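Local coordinates for protein putative NADH-flavin reductase (Lactobacillus casei ATCC 334, PDB 3H2S) that binds NADPH in a Rossmann-type fold and is probably an oxidoreductase of the NADH-flavin reductase kind, at residues A107-P112 against R207-V212; L120-S125 against Q129-G134. One frame throughout, in Å; residues are numbered along the deposited sequence.

Contact 1. Residues A107-P112 against R207-V212; sequences ASLAMP and RDRIVV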
ATOM      1  N   ALA A 107     -13.530  -2.699 -13.522  1.00 15.51           N
ATOM      2  CA  ALA A 107     -13.616  -1.242 -13.678  1.00 16.59           C
ATOM      3  C   ALA A 107     -12.281  -0.576 -14.026  1.00 14.49           C
ATOM      4  O   ALA A 107     -12.245   0.580 -14.448  1.00 16.45           O
ATOM      5  CB  ALA A 107     -14.223  -0.611 -12.429  1.00 14.90           C
ATOM      6  N   SER A 108     -11.187  -1.314 -13.872  1.00 11.48           N
ATOM      7  CA  SER A 108      -9.868  -0.808 -14.253  1.00 11.75           C
ATOM      8  C   SER A 108      -9.534  -1.151 -15.703  1.00 11.85           C
ATOM      9  O   SER A 108      -8.444  -0.842 -16.189  1.00 12.31           O
ATOM     10  CB  SER A 108      -8.790  -1.331 -13.294  1.00 13.68           C
ATOM     11  OG  SER A 108      -8.618  -2.735 -13.402  1.00 13.40           O
ATOM     12  N   LEU A 109     -10.441  -1.874 -16.362  1.00  9.59           N
ATOM     13  CA  LEU A 109     -10.310  -2.158 -17.791  1.00 10.47           C
ATOM     14  C   LEU A 109     -10.896  -1.027 -18.633  1.00 10.61           C
ATOM     15  O   LEU A 109     -11.816  -0.327 -18.192  1.00  9.17           O
ATOM     16  CB  LEU A 109     -11.036  -3.449 -18.147  1.00  9.73           C
ATOM     17  CG  LEU A 109     -10.567  -4.754 -17.523  1.00  9.57           C
ATOM     18  CD1 LEU A 109     -11.608  -5.844 -17.783  1.00 11.87           C
ATOM     19  CD2 LEU A 109      -9.192  -5.129 -18.052  1.00  8.12           C
ATOM     20  N   ALA A 110     -10.381  -0.874 -19.849  1.00 10.30           N
ATOM     21  CA  ALA A 110     -11.013  -0.005 -20.839  1.00 13.36           C
ATOM     22  C   ALA A 110     -12.286  -0.642 -21.400  1.00 12.53           C
ATOM     23  O   ALA A 110     -12.310  -1.836 -21.724  1.00 12.97           O
ATOM     24  CB  ALA A 110     -10.047   0.317 -21.971  1.00 11.73           C
HETATM   25  N   MSE A 111     -13.292   0.190 -21.648  1.00 12.61           N
HETATM   26  CA  MSE A 111     -14.354  -0.175 -22.572  1.00 15.94           C
HETATM   27  C   MSE A 111     -13.787  -0.428 -23.970  1.00 17.71           C
HETATM   28  O   MSE A 111     -12.756   0.138 -24.345  1.00 16.61           O
HETATM   29  CB  MSE A 111     -15.416   0.935 -22.638  1.00 16.81           C
HETATM   30  CG  MSE A 111     -16.201   1.112 -21.350  1.00 16.96           C
HETATM   31 SE   MSE A 111     -17.377  -0.412 -20.940  1.00 38.00          SE
HETATM   32  CE  MSE A 111     -18.727   0.562 -19.898  1.00 37.60           C
ATOM     33  N   PRO A 112     -14.460  -1.284 -24.750  1.00 19.16           N
ATOM     34  CA  PRO A 112     -14.039  -1.511 -26.128  1.00 21.29           C
ATOM     35  C   PRO A 112     -13.873  -0.182 -26.863  1.00 22.39           C
ATOM     36  O   PRO A 112     -14.699   0.707 -26.705  1.00 18.14           O
ATOM     37  CB  PRO A 112     -15.204  -2.316 -26.715  1.00 20.83           C
ATOM     38  CG  PRO A 112     -15.778  -3.044 -25.535  1.00 23.79           C
ATOM     39  CD  PRO A 112     -15.632  -2.096 -24.374  1.00 18.59           C
ATOM     40  N   ARG A 207       4.208  -8.962 -13.575  1.00  8.77           N
ATOM     41  CA  ARG A 207       4.235  -7.495 -13.545  1.00 10.37           C
ATOM     42  C   ARG A 207       3.391  -6.903 -14.665  1.00 13.79           C
ATOM     43  O   ARG A 207       3.657  -5.809 -15.162  1.00 14.67           O
ATOM     44  CB  ARG A 207       5.678  -6.964 -13.591  1.00 12.39           C
ATOM     45  CG  ARG A 207       6.487  -7.196 -12.309  1.00 16.51           C
ATOM     46  CD  ARG A 207       8.004  -7.118 -12.603  1.00 16.88           C
ATOM     47  NE  ARG A 207       8.764  -7.934 -11.668  1.00 33.59           N
ATOM     48  CZ  ARG A 207       9.521  -8.967 -12.013  1.00 36.87           C
ATOM     49  NH1 ARG A 207       9.740  -9.242 -13.292  1.00 27.05           N
ATOM     50  NH2 ARG A 207      10.153  -9.656 -11.075  1.00 46.41           N
ATOM     51  N   ASP A 208       2.339  -7.623 -15.028  1.00 14.30           N
ATOM     52  CA  ASP A 208       1.408  -7.156 -16.041  1.00 14.85           C
ATOM     53  C   ASP A 208       0.005  -7.527 -15.577  1.00 13.17           C
ATOM     54  O   ASP A 208      -0.168  -8.284 -14.624  1.00 10.65           O
ATOM     55  CB  ASP A 208       1.722  -7.819 -17.383  1.00 16.21           C
ATOM     56  CG  ASP A 208       1.235  -7.007 -18.574  1.00 21.97           C
ATOM     57  OD1 ASP A 208       0.463  -6.042 -18.381  1.00 20.17           O
ATOM     58  OD2 ASP A 208       1.563  -7.390 -19.714  1.00 23.18           O
ATOM     59  N   ARG A 209      -0.995  -6.981 -16.253  1.00 12.63           N
ATOM     60  CA  ARG A 209      -2.380  -7.341 -16.000  1.00 13.26           C
ATOM     61  C   ARG A 209      -2.977  -7.931 -17.269  1.00 11.15           C
ATOM     62  O   ARG A 209      -2.765  -7.408 -18.355  1.00 11.25           O
ATOM     63  CB  ARG A 209      -3.178  -6.110 -15.580  1.00  9.57           C
ATOM     64  CG  ARG A 209      -4.610  -6.430 -15.171  1.00 11.23           C
ATOM     65  CD  ARG A 209      -5.590  -6.302 -16.317  1.00 10.75           C
ATOM     66  NE  ARG A 209      -5.647  -4.936 -16.824  1.00 10.10           N
ATOM     67  CZ  ARG A 209      -6.414  -3.983 -16.305  1.00  9.40           C
ATOM     68  NH1 ARG A 209      -7.241  -4.270 -15.302  1.00  8.00           N
ATOM     69  NH2 ARG A 209      -6.356  -2.738 -16.784  1.00 13.99           N
ATOM     70  N   ILE A 210      -3.652  -9.068 -17.129  1.00 12.39           N
ATOM     71  CA  ILE A 210      -4.473  -9.602 -18.203  1.00 10.29           C
ATOM     72  C   ILE A 210      -5.956  -9.646 -17.816  1.00 10.84           C
ATOM     73  O   ILE A 210      -6.303  -9.460 -16.655  1.00 12.13           O
ATOM     74  CB  ILE A 210      -3.985 -10.986 -18.649  1.00  8.53           C
ATOM     75  CG1 ILE A 210      -3.967 -11.964 -17.465  1.00  9.60           C
ATOM     76  CG2 ILE A 210      -2.587 -10.868 -19.310  1.00 10.84           C
ATOM     77  CD1 ILE A 210      -3.793 -13.440 -17.876  1.00 11.23           C
ATOM     78  N   VAL A 211      -6.826  -9.795 -18.810  1.00 10.03           N
ATOM     79  CA  VAL A 211      -8.258  -9.956 -18.552  1.00  8.98           C
ATOM     80  C   VAL A 211      -8.654 -11.271 -19.205  1.00 11.51           C
ATOM     81  O   VAL A 211      -8.121 -11.622 -20.256  1.00 10.40           O
ATOM     82  CB  VAL A 211      -9.083  -8.817 -19.183  1.00 10.48           C
ATOM     83  CG1 VAL A 211      -8.724  -8.628 -20.666  1.00 12.13           C
ATOM     84  CG2 VAL A 211     -10.578  -9.061 -19.017  1.00 10.25           C
ATOM     85  N   VAL A 212      -9.625 -11.963 -18.622  1.00  9.81           N
ATOM     86  CA  VAL A 212     -10.056 -13.244 -19.191  1.00 10.29           C
ATOM     87  C   VAL A 212     -11.568 -13.333 -19.338  1.00 12.43           C
ATOM     88  O   VAL A 212     -12.304 -12.801 -18.511  1.00  8.68           O
ATOM     89  CB  VAL A 212      -9.518 -14.441 -18.374  1.00  9.26           C
ATOM     90  CG1 VAL A 212      -8.018 -14.552 -18.553  1.00  8.99           C
ATOM     91  CG2 VAL A 212      -9.855 -14.289 -16.900  1.00 10.17           C
TER
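Arg209 reaches from strand 209-214 and clasps Ser108 through both terminal nitrogens, NH1 on the side-chain hydroxyl and NH2 on the carbonyl. NH1 of Arg209 lies 2.8 Å from OG of Ser108, and NH2 of Arg209 lies 2.9 Å from the backbone O of Ser108, at an N-H...O angle of 159°. Both oxygens lie close to the guanidinium plane, so both N-H groups point along that plane to their acceptors. At the carbonyl, however, NH2 approaches from above the C=O plane, 52° out of it. Arg209 starts with CG anti to its backbone N (chi1 -175°), then bends at chi2 and chi3, which turns the guanidinium edge to the loop.

The apolar part falls to Leu109. Its CD2 sits over the middle of one guanidinium face, 3.5 Å from CZ of Arg209, while its CD1 meets CG2 of Val211 at 3.6 Å. One leucine fork thus packs on two strand residues whose CB atoms both face the loop. Ser106, an NADPH-binding residue, lies in the same loop, its side chain about 4 Å from that of Leu109.

Outside the two segments NE forms a salt bridge with Asp175 and NH1 also bonds Ser157 OG; Tyr142 of helix 132-145 adds a cation-pi contact.

A methionine in place of Arg209 would probably leave the carbonyl of Ser108 without this donor and Asp175 without its buried countercharge.

The touching residues are all buried, so the chemistry implies a positive charge probably balanced in the interior by Asp175, with further acceptors drawn from Ser108 and from Ser157 of strand 153-158.

Contact 2. Residues L120-S125 against Q129-G134; sequences LDFPES and QPWYDG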
ATOM      1  N   LEU A 120     -12.553   5.923 -14.821  1.00 14.78           N
ATOM      2  CA  LEU A 120     -12.228   7.348 -14.956  1.00 16.76           C
ATOM      3  C   LEU A 120     -13.369   8.134 -15.600  1.00 17.67           C
ATOM      4  O   LEU A 120     -13.491   9.339 -15.398  1.00 21.59           O
ATOM      5  CB  LEU A 120     -10.945   7.533 -15.766  1.00 18.33           C
ATOM      6  CG  LEU A 120      -9.707   6.849 -15.178  1.00 17.14           C
ATOM      7  CD1 LEU A 120      -8.510   7.086 -16.062  1.00 18.58           C
ATOM      8  CD2 LEU A 120      -9.445   7.362 -13.769  1.00 18.80           C
ATOM      9  N   ASP A 121     -14.217   7.447 -16.351  1.00 20.00           N
ATOM     10  CA  ASP A 121     -15.316   8.101 -17.059  1.00 21.84           C
ATOM     11  C   ASP A 121     -16.664   7.953 -16.353  1.00 22.45           C
ATOM     12  O   ASP A 121     -17.681   8.451 -16.839  1.00 22.72           O
ATOM     13  CB  ASP A 121     -15.417   7.558 -18.481  1.00 21.54           C
ATOM     14  CG  ASP A 121     -14.201   7.901 -19.321  1.00 26.54           C
ATOM     15  OD1 ASP A 121     -13.700   9.036 -19.206  1.00 28.00           O
ATOM     16  OD2 ASP A 121     -13.738   7.030 -20.082  1.00 28.66           O
ATOM     17  N   PHE A 122     -16.683   7.242 -15.230  1.00 21.17           N
ATOM     18  CA  PHE A 122     -17.921   7.087 -14.466  1.00 21.91           C
ATOM     19  C   PHE A 122     -18.468   8.449 -14.037  1.00 25.47           C
ATOM     20  O   PHE A 122     -17.700   9.345 -13.667  1.00 26.00           O
ATOM     21  CB  PHE A 122     -17.689   6.210 -13.230  1.00 21.16           C
ATOM     22  CG  PHE A 122     -17.535   4.739 -13.540  1.00 18.83           C
ATOM     23  CD1 PHE A 122     -17.573   4.281 -14.847  1.00 17.62           C
ATOM     24  CD2 PHE A 122     -17.358   3.820 -12.520  1.00 16.96           C
ATOM     25  CE1 PHE A 122     -17.359   2.936 -15.134  1.00 17.94           C
ATOM     26  CE2 PHE A 122     -17.180   2.472 -12.794  1.00 18.88           C
ATOM     27  CZ  PHE A 122     -17.206   2.023 -14.105  1.00 17.65           C
ATOM     28  N   PRO A 123     -19.802   8.607 -14.083  1.00 27.70           N
ATOM     29  CA  PRO A 123     -20.482   9.803 -13.570  1.00 28.33           C
ATOM     30  C   PRO A 123     -20.272   9.969 -12.068  1.00 29.42           C
ATOM     31  O   PRO A 123     -20.033   8.986 -11.359  1.00 27.67           O
ATOM     32  CB  PRO A 123     -21.961   9.514 -13.842  1.00 27.30           C
ATOM     33  CG  PRO A 123     -21.975   8.482 -14.897  1.00 31.28           C
ATOM     34  CD  PRO A 123     -20.742   7.655 -14.699  1.00 28.40           C
ATOM     35  N   GLU A 124     -20.463  11.189 -11.573  1.00 28.60           N
ATOM     36  CA  GLU A 124     -20.338  11.454 -10.143  1.00 32.00           C
ATOM     37  C   GLU A 124     -21.333  10.624  -9.343  1.00 29.75           C
ATOM     38  O   GLU A 124     -21.033  10.169  -8.237  1.00 28.17           O
ATOM     39  CB  GLU A 124     -20.547  12.937  -9.851  1.00 32.88           C
ATOM     40  CG  GLU A 124     -19.999  13.373  -8.508  1.00 41.93           C
ATOM     41  CD  GLU A 124     -20.633  14.663  -8.021  1.00 54.80           C
ATOM     42  OE1 GLU A 124     -19.893  15.654  -7.832  1.00 58.70           O
ATOM     43  OE2 GLU A 124     -21.873  14.691  -7.845  1.00 54.17           O
ATOM     44  N   SER A 125     -22.499  10.386  -9.935  1.00 28.89           N
ATOM     45  CA  SER A 125     -23.552   9.622  -9.282  1.00 29.73           C
ATOM     46  C   SER A 125     -23.119   8.198  -8.939  1.00 28.62           C
ATOM     47  O   SER A 125     -23.720   7.561  -8.078  1.00 27.34           O
ATOM     48  CB  SER A 125     -24.806   9.589 -10.156  1.00 31.49           C
ATOM     49  OG  SER A 125     -24.578   8.859 -11.349  1.00 33.54           O
ATOM     50  N   GLN A 129     -23.530   4.352  -5.652  1.00 18.83           N
ATOM     51  CA  GLN A 129     -23.896   2.946  -5.822  1.00 19.80           C
ATOM     52  C   GLN A 129     -23.074   2.081  -4.866  1.00 18.85           C
ATOM     53  O   GLN A 129     -21.906   2.362  -4.619  1.00 18.98           O
ATOM     54  CB  GLN A 129     -23.655   2.496  -7.260  1.00 19.42           C
ATOM     55  CG  GLN A 129     -24.160   3.475  -8.304  1.00 27.14           C
ATOM     56  CD  GLN A 129     -25.670   3.486  -8.398  1.00 40.02           C
ATOM     57  OE1 GLN A 129     -26.368   3.082  -7.462  1.00 45.40           O
ATOM     58  NE2 GLN A 129     -26.187   3.949  -9.530  1.00 40.80           N
ATOM     59  N   PRO A 130     -23.674   0.997  -4.362  1.00 19.08           N
ATOM     60  CA  PRO A 130     -23.046   0.140  -3.349  1.00 17.97           C
ATOM     61  C   PRO A 130     -21.757  -0.545  -3.852  1.00 14.53           C
ATOM     62  O   PRO A 130     -20.948  -1.013  -3.045  1.00 14.74           O
ATOM     63  CB  PRO A 130     -24.136  -0.902  -3.046  1.00 20.40           C
ATOM     64  CG  PRO A 130     -25.411  -0.271  -3.514  1.00 24.38           C
ATOM     65  CD  PRO A 130     -25.030   0.546  -4.706  1.00 20.53           C
ATOM     66  N   TRP A 131     -21.604  -0.652  -5.169  1.00 15.39           N
ATOM     67  CA  TRP A 131     -20.475  -1.369  -5.762  1.00 14.82           C
ATOM     68  C   TRP A 131     -19.257  -0.474  -5.935  1.00 14.09           C
ATOM     69  O   TRP A 131     -18.158  -0.959  -6.207  1.00 13.49           O
ATOM     70  CB  TRP A 131     -20.852  -1.990  -7.108  1.00 15.27           C
ATOM     71  CG  TRP A 131     -21.468  -1.012  -8.074  1.00 18.30           C
ATOM     72  CD1 TRP A 131     -22.797  -0.855  -8.343  1.00 17.93           C
ATOM     73  CD2 TRP A 131     -20.777  -0.071  -8.909  1.00 18.01           C
ATOM     74  NE1 TRP A 131     -22.977   0.099  -9.319  1.00 21.27           N
ATOM     75  CE2 TRP A 131     -21.752   0.600  -9.679  1.00 20.05           C
ATOM     76  CE3 TRP A 131     -19.425   0.228  -9.127  1.00 20.70           C
ATOM     77  CZ2 TRP A 131     -21.420   1.572 -10.623  1.00 21.35           C
ATOM     78  CZ3 TRP A 131     -19.097   1.193 -10.061  1.00 19.72           C
ATOM     79  CH2 TRP A 131     -20.090   1.862 -10.792  1.00 17.99           C
ATOM     80  N   TYR A 132     -19.470   0.837  -5.855  1.00 11.48           N
ATOM     81  CA  TYR A 132     -18.428   1.779  -6.220  1.00 12.33           C
ATOM     82  C   TYR A 132     -17.227   1.715  -5.284  1.00 10.24           C
ATOM     83  O   TYR A 132     -16.089   1.758  -5.720  1.00  9.70           O
ATOM     84  CB  TYR A 132     -18.982   3.207  -6.270  1.00 10.20           C
ATOM     85  CG  TYR A 132     -17.984   4.186  -6.821  1.00 11.28           C
ATOM     86  CD1 TYR A 132     -17.687   4.219  -8.182  1.00 13.99           C
ATOM     87  CD2 TYR A 132     -17.245   4.993  -5.969  1.00 12.64           C
ATOM     88  CE1 TYR A 132     -16.720   5.088  -8.681  1.00 16.19           C
ATOM     89  CE2 TYR A 132     -16.274   5.839  -6.449  1.00 14.24           C
ATOM     90  CZ  TYR A 132     -16.028   5.902  -7.806  1.00 15.36           C
ATOM     91  OH  TYR A 132     -15.048   6.752  -8.270  1.00 20.38           O
ATOM     92  N   ASP A 133     -17.484   1.740  -3.985  1.00 12.11           N
ATOM     93  CA  ASP A 133     -16.405   1.705  -2.994  1.00 15.18           C
ATOM     94  C   ASP A 133     -15.375   0.606  -3.311  1.00 13.44           C
ATOM     95  O   ASP A 133     -14.168   0.865  -3.404  1.00 10.63           O
ATOM     96  CB  ASP A 133     -17.027   1.521  -1.601  1.00 13.47           C
ATOM     97  CG  ASP A 133     -15.999   1.365  -0.495  1.00 17.82           C
ATOM     98  OD1 ASP A 133     -14.959   2.071  -0.484  1.00 15.51           O
ATOM     99  OD2 ASP A 133     -16.325   0.633   0.453  1.00 13.36           O
ATOM    100  N   GLY A 134     -15.849  -0.624  -3.491  1.00 11.91           N
ATOM    101  CA  GLY A 134     -14.955  -1.714  -3.871  1.00 10.04           C
ATOM    102  C   GLY A 134     -14.277  -1.538  -5.216  1.00 10.70           C
ATOM    103  O   GLY A 134     -13.082  -1.813  -5.336  1.00  9.57           O
TER
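Phe122 presents one side of its ring to Trp131 and Tyr132, and the three aromatic groups carry most of this contact. Against the six-membered ring of Trp131 the phenyl plane stands at 90°, with centroids 5.6 Å apart. The touching atoms are well defined: CE2 of Phe122 lies 3.6 Å from both CZ3 and CH2 of Trp131, close to the indole plane and therefore at the indole's outer edge. Trp131 reaches this position with CG set between its backbone N and carbonyl carbon (chi1 52°).

Tyr132 meets the same side of the phenyl ring more loosely, edge against edge, its CE1 4.1 Å from CD2 of Phe122. Over one indole face lie CB of Gln129, offset toward the rim, and, farther above the plane, CB of Tyr132.

No hydrogen bond joins the two segments. Where they come closest along the chain, Ser125 O stays 4.0 Å from Gln129 N, too long for a hydrogen bond. Within 129-134 the backbone turns through a Tyr132 N to Gln129 O bond of 3.1 Å.

The cluster lies at the surface, where the long connection after strand 99-103 leads into helix 132-145. Trp131 also meets Trp74 of another loop, and Asp133, in the first turn of the helix, bonds through OD2 to the backbone N of Gly79, just ahead of helix 80-91.

Contact 1 is buried and mixed, a charged side chain held by hydrogen bonds beside a leucine-valine contact; contact 2 lies at the surface and rests on aromatic packing without a hydrogen bond. Both draw on the long connection between strand 99-103 and helix 132-145. Contact 1 ties its early part to strand 209-214, far on in the sequence, whereas contact 2 folds its late part onto the start of the helix and falls wholly within the span that contact 1 brackets. Their centres are about 17 Å apart, yet they meet where Ala107 CB packs 4.3 Å from Phe122 CE2. The side chain of Leu109 lies about 7 Å from the bound NADPH, that of Trp131 about 9 Å.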